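The same site in two structures of avidin-related protein 4/5 from Gallus gallus, which binds biotin, probably with high affinity, in the barrels of an avidin-type tetramer: PDB 1Y53 (chain A, 1.20 Å), residues L14-T19 and G31-A36, and PDB 1Y55 (chain B, 1.00 Å), residues L14-T19 and G31-A36. Both blocks share one frame: the second was fitted to the first on N, CA, C and O of the twelve residues, RMSD 0.11 Å. Numbering follows each deposited sequence.

Structure 1 (1Y53); sequences LGSIMT and GTYLTA. It carries 1 engineered substitution outside these segments.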
loop_
_atom_site.group_PDB
_atom_site.type_symbol
_atom_site.label_atom_id
_atom_site.label_comp_id
_atom_site.label_asym_id
_atom_site.label_seq_id
_atom_site.Cartn_x
_atom_site.Cartn_y
_atom_site.Cartn_z
ATOM N N LEU A 14 -10.489 -15.069 -4.368
ATOM C CA LEU A 14 -11.113 -14.663 -5.631
ATOM C C LEU A 14 -11.189 -15.779 -6.667
ATOM O O LEU A 14 -11.667 -15.557 -7.783
ATOM C CB LEU A 14 -10.369 -13.485 -6.233
ATOM C CG LEU A 14 -10.294 -12.272 -5.316
ATOM C CD1 LEU A 14 -9.699 -11.107 -6.056
ATOM C CD2 LEU A 14 -11.671 -11.888 -4.745
ATOM N N GLY A 15 -10.712 -16.960 -6.307
ATOM C CA GLY A 15 -10.748 -18.116 -7.183
ATOM C C GLY A 15 -9.500 -18.351 -8.020
ATOM O O GLY A 15 -9.459 -19.315 -8.782
ATOM N N SER A 16 -8.476 -17.500 -7.899
ATOM C CA SER A 16 -7.238 -17.716 -8.634
ATOM C C SER A 16 -6.563 -18.976 -8.128
ATOM O O SER A 16 -6.741 -19.367 -6.971
ATOM C CB SER A 16 -6.300 -16.526 -8.475
ATOM O OG SER A 16 -6.926 -15.363 -8.943
ATOM N N ILE A 17 -5.777 -19.602 -8.990
ATOM C CA ILE A 17 -5.058 -20.819 -8.623
ATOM C C ILE A 17 -3.590 -20.660 -8.926
ATOM O O ILE A 17 -3.213 -20.156 -9.971
ATOM C CB ILE A 17 -5.582 -22.049 -9.390
ATOM C CG1 ILE A 17 -7.063 -22.260 -9.154
ATOM C CG2 ILE A 17 -4.826 -23.326 -8.980
ATOM C CD1 ILE A 17 -7.676 -23.277 -10.094
ATOM N N MET A 18 -2.741 -21.103 -8.015
ATOM C CA MET A 18 -1.326 -21.177 -8.355
ATOM C C MET A 18 -0.732 -22.510 -7.965
ATOM O O MET A 18 -1.192 -23.184 -7.043
ATOM C CB MET A 18 -0.536 -20.043 -7.744
ATOM C CG MET A 18 -0.554 -20.025 -6.257
ATOM S SD MET A 18 0.572 -18.716 -5.582
ATOM C CE MET A 18 0.443 -19.069 -3.856
ATOM N N THR A 19 0.301 -22.880 -8.704
ATOM C CA THR A 19 1.010 -24.127 -8.507
ATOM C C THR A 19 2.470 -23.797 -8.304
ATOM O O THR A 19 3.084 -23.193 -9.170
ATOM C CB THR A 19 0.852 -25.001 -9.740
ATOM O OG1 THR A 19 -0.544 -25.178 -10.018
ATOM C CG2 THR A 19 1.395 -26.410 -9.490
ATOM N N GLY A 31 6.855 -21.432 -10.270
ATOM C CA GLY A 31 5.516 -21.960 -10.405
ATOM C C GLY A 31 4.741 -21.244 -11.477
ATOM O O GLY A 31 5.299 -20.515 -12.288
ATOM N N THR A 32 3.435 -21.484 -11.473
ATOM C CA THR A 32 2.512 -20.831 -12.381
ATOM C C THR A 32 1.321 -20.270 -11.609
ATOM O O THR A 32 0.987 -20.713 -10.511
ATOM C CB THR A 32 2.017 -21.800 -13.461
ATOM O OG1 THR A 32 1.304 -22.869 -12.829
ATOM C CG2 THR A 32 3.182 -22.444 -14.223
ATOM N N TYR A 33 0.690 -19.285 -12.222
ATOM C CA TYR A 33 -0.397 -18.553 -11.605
ATOM C C TYR A 33 -1.470 -18.339 -12.671
ATOM O O TYR A 33 -1.185 -17.793 -13.731
ATOM C CB TYR A 33 0.117 -17.206 -11.080
ATOM C CG TYR A 33 -0.789 -16.541 -10.067
ATOM C CD1 TYR A 33 -1.957 -15.903 -10.457
ATOM C CD2 TYR A 33 -0.477 -16.555 -8.719
ATOM C CE1 TYR A 33 -2.790 -15.304 -9.531
ATOM C CE2 TYR A 33 -1.300 -15.958 -7.784
ATOM C CZ TYR A 33 -2.459 -15.331 -8.201
ATOM O OH TYR A 33 -3.251 -14.751 -7.242
ATOM N N LEU A 34 -2.688 -18.797 -12.381
ATOM C CA LEU A 34 -3.843 -18.582 -13.245
ATOM C C LEU A 34 -4.768 -17.647 -12.484
ATOM O O LEU A 34 -5.436 -18.041 -11.525
ATOM C CB LEU A 34 -4.538 -19.897 -13.596
ATOM C CG LEU A 34 -5.680 -19.767 -14.607
ATOM C CD1 LEU A 34 -5.179 -19.234 -15.927
ATOM C CD2 LEU A 34 -6.370 -21.099 -14.801
ATOM N N THR A 35 -4.768 -16.379 -12.888
ATOM C CA THR A 35 -5.569 -15.381 -12.202
ATOM C C THR A 35 -7.027 -15.446 -12.630
ATOM O O THR A 35 -7.337 -15.695 -13.791
ATOM C CB THR A 35 -4.998 -13.978 -12.383
ATOM O OG1 THR A 35 -5.760 -13.086 -11.569
ATOM C CG2 THR A 35 -5.079 -13.462 -13.825
ATOM N N ALA A 36 -7.916 -15.254 -11.661
ATOM C CA ALA A 36 -9.348 -15.185 -11.925
ATOM C C ALA A 36 -9.761 -13.828 -12.418
ATOM O O ALA A 36 -10.846 -13.706 -13.011
ATOM C CB ALA A 36 -10.138 -15.536 -10.683
HETATM O O HOH W 1 -1.339 -22.751 -11.455
#

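Structure 2 (1Y55); sequences LGSIMT and GTYLTA. It carries 1 engineered substitution outside these segments. With BTN (biotin), chain C.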
loop_
_atom_site.group_PDB
_atom_site.type_symbol
_atom_site.label_atom_id
_atom_site.label_comp_id
_atom_site.label_asym_id
_atom_site.label_seq_id
_atom_site.Cartn_x
_atom_site.Cartn_y
_atom_site.Cartn_z
ATOM N N LEU B 14 -10.341 -15.039 -4.401
ATOM C CA LEU B 14 -10.878 -14.571 -5.671
ATOM C C LEU B 14 -11.086 -15.709 -6.659
ATOM O O LEU B 14 -11.606 -15.476 -7.746
ATOM C CB LEU B 14 -9.947 -13.522 -6.296
ATOM C CG LEU B 14 -9.649 -12.290 -5.455
ATOM C CD1 LEU B 14 -8.630 -11.384 -6.144
ATOM C CD2 LEU B 14 -10.905 -11.531 -5.121
ATOM N N GLY B 15 -10.660 -16.919 -6.309
ATOM C CA GLY B 15 -10.751 -18.071 -7.182
ATOM C C GLY B 15 -9.507 -18.332 -8.019
ATOM O O GLY B 15 -9.485 -19.277 -8.796
ATOM N N SER B 16 -8.468 -17.502 -7.904
ATOM C CA SER B 16 -7.236 -17.744 -8.636
ATOM C C SER B 16 -6.572 -19.018 -8.159
ATOM O O SER B 16 -6.748 -19.413 -7.012
ATOM C CB SER B 16 -6.290 -16.573 -8.445
ATOM O OG SER B 16 -6.891 -15.385 -8.907
ATOM N N ILE B 17 -5.790 -19.635 -9.037
ATOM C CA ILE B 17 -5.063 -20.863 -8.729
ATOM C C ILE B 17 -3.584 -20.637 -8.946
ATOM O O ILE B 17 -3.190 -20.051 -9.936
ATOM C CB ILE B 17 -5.523 -22.035 -9.611
ATOM C CG1 ILE B 17 -7.002 -22.294 -9.405
ATOM C CG2 ILE B 17 -4.688 -23.287 -9.340
ATOM C CD1 ILE B 17 -7.543 -23.340 -10.344
ATOM N N MET B 18 -2.743 -21.116 -8.035
ATOM C CA MET B 18 -1.326 -21.156 -8.341
ATOM C C MET B 18 -0.774 -22.520 -7.994
ATOM O O MET B 18 -1.244 -23.215 -7.096
ATOM C CB MET B 18 -0.534 -20.060 -7.679
ATOM C CG MET B 18 -0.554 -20.142 -6.233
ATOM S SD MET B 18 0.635 -18.864 -5.508
ATOM C CE MET B 18 0.476 -19.304 -3.814
ATOM N N THR B 19 0.262 -22.880 -8.731
ATOM C CA THR B 19 0.938 -24.145 -8.593
ATOM C C THR B 19 2.409 -23.854 -8.388
ATOM O O THR B 19 3.039 -23.211 -9.210
ATOM C CB THR B 19 0.750 -24.981 -9.846
ATOM O OG1 THR B 19 -0.654 -25.099 -10.139
ATOM C CG2 THR B 19 1.249 -26.411 -9.621
ATOM N N GLY B 31 6.831 -21.496 -10.258
ATOM C CA GLY B 31 5.492 -21.990 -10.388
ATOM C C GLY B 31 4.733 -21.245 -11.457
ATOM O O GLY B 31 5.290 -20.506 -12.265
ATOM N N THR B 32 3.428 -21.459 -11.449
ATOM C CA THR B 32 2.517 -20.777 -12.365
ATOM C C THR B 32 1.329 -20.229 -11.589
ATOM O O THR B 32 0.983 -20.709 -10.510
ATOM C CB THR B 32 2.020 -21.697 -13.477
ATOM O OG1 THR B 32 1.262 -22.761 -12.884
ATOM C CG2 THR B 32 3.164 -22.324 -14.269
ATOM N N TYR B 33 0.718 -19.212 -12.177
ATOM C CA TYR B 33 -0.378 -18.492 -11.556
ATOM C C TYR B 33 -1.455 -18.280 -12.616
ATOM O O TYR B 33 -1.160 -17.714 -13.670
ATOM C CB TYR B 33 0.114 -17.144 -11.011
ATOM C CG TYR B 33 -0.757 -16.547 -9.935
ATOM C CD1 TYR B 33 -1.964 -15.922 -10.238
ATOM C CD2 TYR B 33 -0.376 -16.596 -8.603
ATOM C CE1 TYR B 33 -2.764 -15.367 -9.241
ATOM C CE2 TYR B 33 -1.166 -16.045 -7.612
ATOM C CZ TYR B 33 -2.359 -15.439 -7.928
ATOM O OH TYR B 33 -3.110 -14.921 -6.901
ATOM N N LEU B 34 -2.677 -18.729 -12.329
ATOM C CA LEU B 34 -3.834 -18.509 -13.195
ATOM C C LEU B 34 -4.784 -17.585 -12.429
ATOM O O LEU B 34 -5.485 -18.010 -11.512
ATOM C CB LEU B 34 -4.515 -19.826 -13.570
ATOM C CG LEU B 34 -5.629 -19.688 -14.596
ATOM C CD1 LEU B 34 -5.126 -19.124 -15.912
ATOM C CD2 LEU B 34 -6.301 -21.028 -14.820
ATOM N N THR B 35 -4.738 -16.301 -12.758
ATOM C CA THR B 35 -5.599 -15.353 -12.084
ATOM C C THR B 35 -7.042 -15.492 -12.555
ATOM O O THR B 35 -7.301 -15.703 -13.739
ATOM C CB THR B 35 -5.105 -13.914 -12.235
ATOM O OG1 THR B 35 -5.984 -13.062 -11.478
ATOM C CG2 THR B 35 -5.063 -13.431 -13.693
ATOM N N ALA B 36 -7.982 -15.370 -11.615
ATOM C CA ALA B 36 -9.395 -15.384 -11.960
ATOM C C ALA B 36 -9.860 -14.046 -12.528
ATOM O O ALA B 36 -10.890 -13.994 -13.215
ATOM C CB ALA B 36 -10.225 -15.732 -10.744
HETATM C C11 BTN C . -3.368 -7.751 -15.128
HETATM O O11 BTN C . -4.622 -7.368 -14.745
HETATM O O12 BTN C . -2.757 -7.172 -16.112
HETATM C C10 BTN C . -2.657 -8.836 -14.448
HETATM C C9 BTN C . -3.500 -9.678 -13.521
HETATM C C8 BTN C . -3.560 -9.101 -12.109
HETATM C C7 BTN C . -4.405 -9.983 -11.184
HETATM C C2 BTN C . -4.346 -9.545 -9.694
HETATM S S1 BTN C . -2.800 -9.835 -8.883
HETATM C C6 BTN C . -3.582 -9.377 -7.324
HETATM C C5 BTN C . -4.958 -10.038 -7.353
HETATM N N1 BTN C . -4.947 -11.405 -6.866
HETATM C C3 BTN C . -5.266 -12.251 -7.832
HETATM O O3 BTN C . -5.322 -13.561 -7.656
HETATM N N2 BTN C . -5.518 -11.635 -8.969
HETATM C C4 BTN C . -5.420 -10.192 -8.812
HETATM O O HOH W 2 -1.332 -22.832 -11.581
#

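Structure 1 (1Y53)
Met18 and Tyr33 face each other as a non-hydrogen-bonded pair where strands 17-20 and 28-34 form a hairpin of the eight-stranded avidin barrel. Inside, packing is tight: Met18 CB lies 3.6 Å from Tyr33 CD2, and Met18 SD, 5.0 Å from the centroid of the Tyr33 ring, makes an oblique Met-aromatic contact. The unbranched thioether and flat ring suit this core, where Phe118 touches both. Tyr33 carries its ring opposite the backbone N (chi1 -162°), with Tyr33 OH 3.7 Å from Ser16 CB. Small, polar Ser16 accepts a nearly straight bond (168°) from Ala36 N to OG, 2.9 Å long. Thr35 OG1 is bonded to Val37 O. As in other avidins, Ser16, Tyr33 and Thr35 probably line the biotin pocket. The outer side is looser: Thr19 and Thr32 lie side by side, their OG1 atoms bridged by water 1, while Lys9 also holds Thr19.

Structure 2 (1Y55)
Met18 and Tyr33 form a non-hydrogen-bonded pair, packed tightly on the inner side: Met18 CB lies 3.6 Å from Tyr33 CD2, and Met18 SD, 5.0 Å from the centroid of the Tyr33 ring, makes an oblique Met-aromatic contact. The slim thioether fits beside the flat ring, and Phe118 touches both. The Tyr33 ring, swung opposite the backbone N (chi1 -159°), has CE1 3.8 Å from Ser16 CB and sends OH to biotin O3, a 2.7 Å bond. Ser16 OG donates to the same oxygen at 2.7 Å while accepting from Ala36 N at 2.9 Å (167°), two roles suited to a small hydroxyl. Thr35 OG1, bonded to Val37 O, takes a nearly straight bond (174°) from biotin N2; all three residues belong to the biotin pocket. Outside, packing is looser: Thr19 and Thr32 lie side by side, their OG1 atoms bridged by water 2, while Lys9 also holds Thr19.

What differs
Biotin is bound in structure 2 alone; in structure 1 formic acid occupies this place, wholly or in part, so neither site is empty. The ureido oxygen O3 of biotin receives hydrogen bonds from Ser16(B) OG and Tyr33(B) OH, each 2.7 Å long; Asn12(B) ND2 also hydrogen-bonds biotin. These donors on one carbonyl oxygen, the two hydroxyls, would probably draw negative charge onto it and polarise the ureido group. On the neighbouring nitrogen, biotin N2 gives its hydrogen to Thr35(B) OG1 at 2.9 Å, which probably helps to orient the ureido ring. The side chains of Ser16(A), Tyr33(A) and Thr35(A) keep their place within the error in Ser16(B), Tyr33(B) and Thr35(B), and the CA atoms coincide within the error. The bond from Ala36(A) N to Ser16(A) OG, 2.9 Å, recurs from Ala36(B) N to Ser16(B) OG, so the Ser16(B) hydroxyl binds biotin while keeping this bond. Leu14(B) CD1 makes a van der Waals contact with the ureido group, 3.8 Å from biotin N1.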